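Local coordinates for protein acinetobacter secreted protease CpaA (Acinetobacter nosocomialis M2, PDB 6O38) that probably cleaves proteins as a secreted zinc metalloprotease, exported by the type II secretion system with the help of its chaperone CpaB, at residues T351-Y363 with N406-R419. Sequence-based numbering, arbitrary orientation.
With SO4 (sulfate ion), chain O.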
loop_
_atom_site.group_PDB
_atom_site.type_symbol
_atom_site.label_atom_id
_atom_site.label_comp_id
_atom_site.label_asym_id
_atom_site.label_seq_id
_atom_site.Cartn_x
_atom_site.Cartn_y
_atom_site.Cartn_z
ATOM N N THR A 351 21.711 -25.275 3.163
ATOM C CA THR A 351 20.873 -25.285 1.975
ATOM C C THR A 351 21.473 -24.329 0.951
ATOM O O THR A 351 22.517 -23.714 1.186
ATOM C CB THR A 351 19.432 -24.916 2.338
ATOM O OG1 THR A 351 18.632 -24.839 1.150
ATOM C CG2 THR A 351 19.402 -23.589 3.085
ATOM N N ALA A 352 20.809 -24.211 -0.196
ATOM C CA ALA A 352 21.286 -23.369 -1.283
ATOM C C ALA A 352 20.147 -22.527 -1.839
ATOM O O ALA A 352 18.979 -22.928 -1.802
ATOM C CB ALA A 352 21.907 -24.207 -2.409
ATOM N N ILE A 353 20.500 -21.353 -2.359
ATOM C CA ILE A 353 19.571 -20.488 -3.078
ATOM C C ILE A 353 20.032 -20.400 -4.527
ATOM O O ILE A 353 21.229 -20.248 -4.799
ATOM C CB ILE A 353 19.472 -19.093 -2.432
ATOM C CG1 ILE A 353 18.538 -18.194 -3.246
ATOM C CG2 ILE A 353 20.848 -18.459 -2.278
ATOM C CD1 ILE A 353 18.121 -16.938 -2.523
ATOM N N LYS A 354 19.085 -20.514 -5.452
ATOM C CA LYS A 354 19.370 -20.557 -6.879
ATOM C C LYS A 354 18.921 -19.268 -7.558
ATOM O O LYS A 354 18.291 -18.400 -6.949
ATOM C CB LYS A 354 18.696 -21.782 -7.506
ATOM C CG LYS A 354 19.201 -23.094 -6.922
ATOM C CD LYS A 354 18.521 -24.302 -7.539
ATOM C CE LYS A 354 17.143 -24.518 -6.931
ATOM N NZ LYS A 354 16.537 -25.808 -7.363
ATOM N N ASN A 355 19.273 -19.148 -8.838
ATOM C CA ASN A 355 18.979 -17.940 -9.599
ATOM C C ASN A 355 17.478 -17.688 -9.672
ATOM O O ASN A 355 16.699 -18.590 -9.995
ATOM C CB ASN A 355 19.562 -18.050 -11.008
ATOM C CG ASN A 355 19.303 -16.812 -11.844
ATOM O OD1 ASN A 355 19.339 -15.690 -11.341
ATOM N ND2 ASN A 355 19.041 -17.011 -13.132
ATOM N N GLY A 356 17.076 -16.453 -9.375
ATOM C CA GLY A 356 15.684 -16.067 -9.431
ATOM C C GLY A 356 14.856 -16.475 -8.233
ATOM O O GLY A 356 13.637 -16.263 -8.243
ATOM N N GLU A 357 15.470 -17.050 -7.204
ATOM C CA GLU A 357 14.752 -17.598 -6.064
ATOM C C GLU A 357 14.710 -16.592 -4.920
ATOM O O GLU A 357 15.679 -15.865 -4.680
ATOM C CB GLU A 357 15.404 -18.899 -5.589
ATOM C CG GLU A 357 14.522 -19.741 -4.680
ATOM C CD GLU A 357 15.152 -21.076 -4.325
ATOM O OE1 GLU A 357 16.243 -21.380 -4.854
ATOM O OE2 GLU A 357 14.556 -21.822 -3.519
ATOM N N ASN A 358 13.582 -16.563 -4.219
ATOM C CA ASN A 358 13.427 -15.812 -2.981
ATOM C C ASN A 358 13.362 -16.798 -1.824
ATOM O O ASN A 358 12.633 -17.794 -1.894
ATOM C CB ASN A 358 12.166 -14.945 -3.012
ATOM C CG ASN A 358 12.298 -13.749 -3.932
ATOM O OD1 ASN A 358 12.549 -12.632 -3.482
ATOM N ND2 ASN A 358 12.123 -13.977 -5.229
ATOM N N ARG A 359 14.126 -16.529 -0.768
ATOM C CA ARG A 359 14.189 -17.442 0.363
ATOM C C ARG A 359 14.141 -16.652 1.659
ATOM O O ARG A 359 14.904 -15.697 1.836
ATOM C CB ARG A 359 15.460 -18.298 0.324
ATOM C CG ARG A 359 15.513 -19.270 -0.836
ATOM C CD ARG A 359 14.788 -20.555 -0.496
ATOM N NE ARG A 359 15.441 -21.293 0.577
ATOM C CZ ARG A 359 16.322 -22.266 0.385
ATOM N NH1 ARG A 359 16.666 -22.623 -0.845
ATOM N NH2 ARG A 359 16.857 -22.884 1.425
ATOM N N ARG A 360 13.244 -17.049 2.558
ATOM C CA ARG A 360 13.090 -16.403 3.852
ATOM C C ARG A 360 13.403 -17.397 4.961
ATOM O O ARG A 360 13.016 -18.568 4.889
ATOM C CB ARG A 360 11.677 -15.833 4.041
ATOM C CG ARG A 360 11.490 -15.095 5.364
ATOM C CD ARG A 360 10.188 -14.309 5.416
ATOM N NE ARG A 360 9.025 -15.174 5.579
ATOM C CZ ARG A 360 8.180 -15.480 4.600
ATOM N NH1 ARG A 360 8.367 -14.986 3.383
ATOM N NH2 ARG A 360 7.148 -16.277 4.838
ATOM N N PHE A 361 14.112 -16.921 5.981
ATOM C CA PHE A 361 14.435 -17.712 7.156
ATOM C C PHE A 361 14.001 -16.945 8.396
ATOM O O PHE A 361 14.041 -15.712 8.425
ATOM C CB PHE A 361 15.937 -18.032 7.226
ATOM C CG PHE A 361 16.472 -18.707 5.992
ATOM C CD1 PHE A 361 16.941 -17.960 4.922
ATOM C CD2 PHE A 361 16.506 -20.088 5.901
ATOM C CE1 PHE A 361 17.434 -18.579 3.787
ATOM C CE2 PHE A 361 16.997 -20.713 4.769
ATOM C CZ PHE A 361 17.462 -19.957 3.711
ATOM N N ILE A 362 13.581 -17.682 9.419
ATOM C CA ILE A 362 13.108 -17.089 10.663
ATOM C C ILE A 362 13.856 -17.733 11.822
ATOM O O ILE A 362 14.149 -18.935 11.797
ATOM C CB ILE A 362 11.578 -17.238 10.827
ATOM C CG1 ILE A 362 11.082 -16.446 12.039
ATOM C CG2 ILE A 362 11.176 -18.705 10.932
ATOM C CD1 ILE A 362 9.573 -16.382 12.150
ATOM N N TYR A 363 14.182 -16.928 12.828
ATOM C CA TYR A 363 14.947 -17.389 13.975
ATOM C C TYR A 363 14.012 -17.906 15.060
ATOM O O TYR A 363 12.990 -17.284 15.368
ATOM C CB TYR A 363 15.820 -16.258 14.521
ATOM C CG TYR A 363 16.892 -16.710 15.484
ATOM C CD1 TYR A 363 18.027 -17.369 15.028
ATOM C CD2 TYR A 363 16.779 -16.468 16.847
ATOM C CE1 TYR A 363 19.014 -17.782 15.901
ATOM C CE2 TYR A 363 17.762 -16.876 17.729
ATOM C CZ TYR A 363 18.878 -17.533 17.250
ATOM O OH TYR A 363 19.861 -17.944 18.120
ATOM N N ASN A 406 4.688 -12.451 -4.763
ATOM C CA ASN A 406 5.704 -12.629 -3.731
ATOM C C ASN A 406 5.639 -11.516 -2.692
ATOM O O ASN A 406 5.887 -11.753 -1.504
ATOM C CB ASN A 406 7.095 -12.695 -4.362
ATOM C CG ASN A 406 7.301 -13.950 -5.184
ATOM O OD1 ASN A 406 6.641 -14.966 -4.966
ATOM N ND2 ASN A 406 8.226 -13.889 -6.135
ATOM N N LEU A 407 5.313 -10.294 -3.120
ATOM C CA LEU A 407 5.146 -9.203 -2.166
ATOM C C LEU A 407 3.937 -9.439 -1.269
ATOM O O LEU A 407 4.001 -9.204 -0.056
ATOM C CB LEU A 407 5.017 -7.872 -2.905
ATOM C CG LEU A 407 4.693 -6.657 -2.031
ATOM C CD1 LEU A 407 5.855 -6.340 -1.103
ATOM C CD2 LEU A 407 4.341 -5.451 -2.886
ATOM N N THR A 408 2.827 -9.902 -1.849
ATOM C CA THR A 408 1.643 -10.205 -1.051
ATOM C C THR A 408 1.912 -11.345 -0.078
ATOM O O THR A 408 1.507 -11.286 1.090
ATOM C CB THR A 408 0.468 -10.549 -1.968
ATOM O OG1 THR A 408 0.213 -9.451 -2.853
ATOM C CG2 THR A 408 -0.784 -10.838 -1.154
ATOM N N ALA A 409 2.593 -12.396 -0.542
ATOM C CA ALA A 409 2.902 -13.524 0.330
ATOM C C ALA A 409 3.821 -13.108 1.472
ATOM O O ALA A 409 3.617 -13.514 2.622
ATOM C CB ALA A 409 3.536 -14.655 -0.481
ATOM N N GLU A 410 4.838 -12.295 1.174
ATOM C CA GLU A 410 5.783 -11.883 2.206
ATOM C C GLU A 410 5.121 -10.974 3.234
ATOM O O GLU A 410 5.435 -11.047 4.428
ATOM C CB GLU A 410 6.985 -11.191 1.564
ATOM C CG GLU A 410 8.132 -10.915 2.519
ATOM C CD GLU A 410 9.393 -10.480 1.798
ATOM O OE1 GLU A 410 9.940 -11.290 1.019
ATOM O OE2 GLU A 410 9.833 -9.330 2.006
ATOM N N ASN A 411 4.203 -10.110 2.793
ATOM C CA ASN A 411 3.470 -9.261 3.725
ATOM C C ASN A 411 2.555 -10.065 4.638
ATOM O O ASN A 411 2.204 -9.587 5.721
ATOM C CB ASN A 411 2.646 -8.222 2.964
ATOM C CG ASN A 411 3.504 -7.143 2.334
ATOM O OD1 ASN A 411 4.622 -6.884 2.778
ATOM N ND2 ASN A 411 2.979 -6.503 1.294
ATOM N N SER A 412 2.165 -11.269 4.227
ATOM C CA SER A 412 1.183 -12.067 4.948
ATOM C C SER A 412 1.806 -13.186 5.769
ATOM O O SER A 412 1.068 -13.990 6.346
ATOM C CB SER A 412 0.168 -12.662 3.966
ATOM O OG SER A 412 -0.531 -11.642 3.276
ATOM N N ASN A 413 3.137 -13.259 5.832
ATOM C CA ASN A 413 3.844 -14.382 6.448
ATOM C C ASN A 413 3.453 -15.708 5.805
ATOM O O ASN A 413 3.450 -16.754 6.460
ATOM C CB ASN A 413 3.618 -14.431 7.963
ATOM C CG ASN A 413 4.031 -13.147 8.657
ATOM O OD1 ASN A 413 5.110 -12.611 8.403
ATOM N ND2 ASN A 413 3.172 -12.648 9.537
ATOM N N ALA A 414 3.117 -15.671 4.518
ATOM C CA ALA A 414 2.847 -16.885 3.762
ATOM C C ALA A 414 4.165 -17.543 3.377
ATOM O O ALA A 414 5.053 -16.893 2.817
ATOM C CB ALA A 414 2.020 -16.573 2.517
ATOM N N ARG A 415 4.292 -18.833 3.679
ATOM C CA ARG A 415 5.565 -19.535 3.528
ATOM C C ARG A 415 5.730 -20.074 2.106
ATOM O O ARG A 415 5.915 -21.268 1.877
ATOM C CB ARG A 415 5.672 -20.654 4.557
ATOM C CG ARG A 415 5.614 -20.183 6.001
ATOM C CD ARG A 415 6.154 -21.244 6.944
ATOM N NE ARG A 415 5.913 -20.908 8.343
ATOM C CZ ARG A 415 4.829 -21.273 9.022
ATOM N NH1 ARG A 415 3.886 -21.994 8.432
ATOM N NH2 ARG A 415 4.691 -20.924 10.294
ATOM N N PHE A 416 5.661 -19.162 1.138
ATOM C CA PHE A 416 5.931 -19.539 -0.242
ATOM C C PHE A 416 6.383 -18.319 -1.031
ATOM O O PHE A 416 6.035 -17.183 -0.703
ATOM C CB PHE A 416 4.706 -20.182 -0.911
ATOM C CG PHE A 416 3.728 -19.192 -1.482
ATOM C CD1 PHE A 416 2.790 -18.576 -0.672
ATOM C CD2 PHE A 416 3.736 -18.893 -2.835
ATOM C CE1 PHE A 416 1.884 -17.673 -1.197
ATOM C CE2 PHE A 416 2.835 -17.987 -3.366
ATOM C CZ PHE A 416 1.908 -17.377 -2.545
ATOM N N TYR A 417 7.169 -18.582 -2.072
ATOM C CA TYR A 417 7.517 -17.600 -3.086
ATOM C C TYR A 417 7.357 -18.240 -4.456
ATOM O O TYR A 417 7.556 -19.446 -4.618
ATOM C CB TYR A 417 8.957 -17.086 -2.942
ATOM C CG TYR A 417 9.213 -16.187 -1.755
ATOM C CD1 TYR A 417 8.864 -14.843 -1.788
ATOM C CD2 TYR A 417 9.837 -16.674 -0.613
ATOM C CE1 TYR A 417 9.110 -14.014 -0.709
ATOM C CE2 TYR A 417 10.088 -15.853 0.469
ATOM C CZ TYR A 417 9.723 -14.525 0.416
ATOM O OH TYR A 417 9.972 -13.706 1.493
ATOM N N LEU A 418 6.995 -17.425 -5.441
ATOM C CA LEU A 418 6.921 -17.882 -6.820
ATOM C C LEU A 418 8.238 -17.583 -7.523
ATOM O O LEU A 418 8.778 -16.479 -7.402
ATOM C CB LEU A 418 5.760 -17.218 -7.561
ATOM C CG LEU A 418 4.350 -17.629 -7.135
ATOM C CD1 LEU A 418 3.321 -17.076 -8.108
ATOM C CD2 LEU A 418 4.234 -19.143 -7.027
ATOM N N ARG A 419 8.756 -18.574 -8.243
ATOM C CA ARG A 419 9.972 -18.431 -9.033
ATOM C C ARG A 419 9.680 -18.904 -10.446
ATOM O O ARG A 419 9.268 -20.052 -10.643
ATOM C CB ARG A 419 11.125 -19.229 -8.414
ATOM C CG ARG A 419 12.309 -19.471 -9.335
ATOM C CD ARG A 419 13.470 -20.077 -8.560
ATOM N NE ARG A 419 14.541 -20.553 -9.431
ATOM C CZ ARG A 419 14.751 -21.832 -9.726
ATOM N NH1 ARG A 419 15.750 -22.175 -10.526
ATOM N NH2 ARG A 419 13.965 -22.771 -9.216
HETATM S S SO4 O . 18.139 -24.309 -11.331
HETATM O O1 SO4 O . 16.998 -25.115 -10.907
HETATM O O2 SO4 O . 19.361 -24.848 -10.742
HETATM O O3 SO4 O . 18.244 -24.344 -12.787
HETATM O O4 SO4 O . 17.955 -22.930 -10.890
HETATM O O HOH W 1 11.567 -16.431 -6.137
#
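Three directed hydrogen bonds join R360 and R419 to residues of the opposite segments. R360 NH1 meets Y417 OH at 2.8 Å, but the N-H...O angle of 132° marks that bond as bent, whereas NH2 runs almost straight (172°) to A414 O at 3.0 Å. Both acceptors lie near the guanidinium plane, at its edge; seen from A414, the donor stands above the carbonyl plane. A bend at chi3 (74°) in the R360 chain brings the edge that carries NH1 and NH2 to Y417 OH and A414 O, while a salt bridge from NE to D371 adds a further restraint on its rotation. E410, whose OE2 forms a salt bridge with K307, places OE1 too close to Y417 OH for the distance to be trusted, so a link to helix 391-411 there is doubtful.

At the other end of the contact, R419 stretches fully from CG to NE and donates NE to N355 O at 3.0 Å. That acceptor belongs to the type II turn from K354 to E357, with G356 at positive phi. NH2 forms a salt bridge with D376, and NH1 makes a weak hydrogen bond to O1 of a sulfate at the guanidinium edge, an ion probably from the crystallisation liquor.

The arrangement is consistent with a contact between the last StcE-type beta-sandwich and the reprolysin-like peptidase part. Strands 358-363 and 416-419 run nearly antiparallel, their axes 7.3 Å apart at closest approach; strand 367-381 pairs with both, and the direct bonds between the two segments come from side chains.

Nonpolar contact centres on Y417, where N358 CB sits over one ring face, 3.6 Å from the centroid, a CH-pi arrangement. E357 CB packs against R419 CD. A water completes the junction, donating to G356 O and L418 O and accepting from N358 ND2.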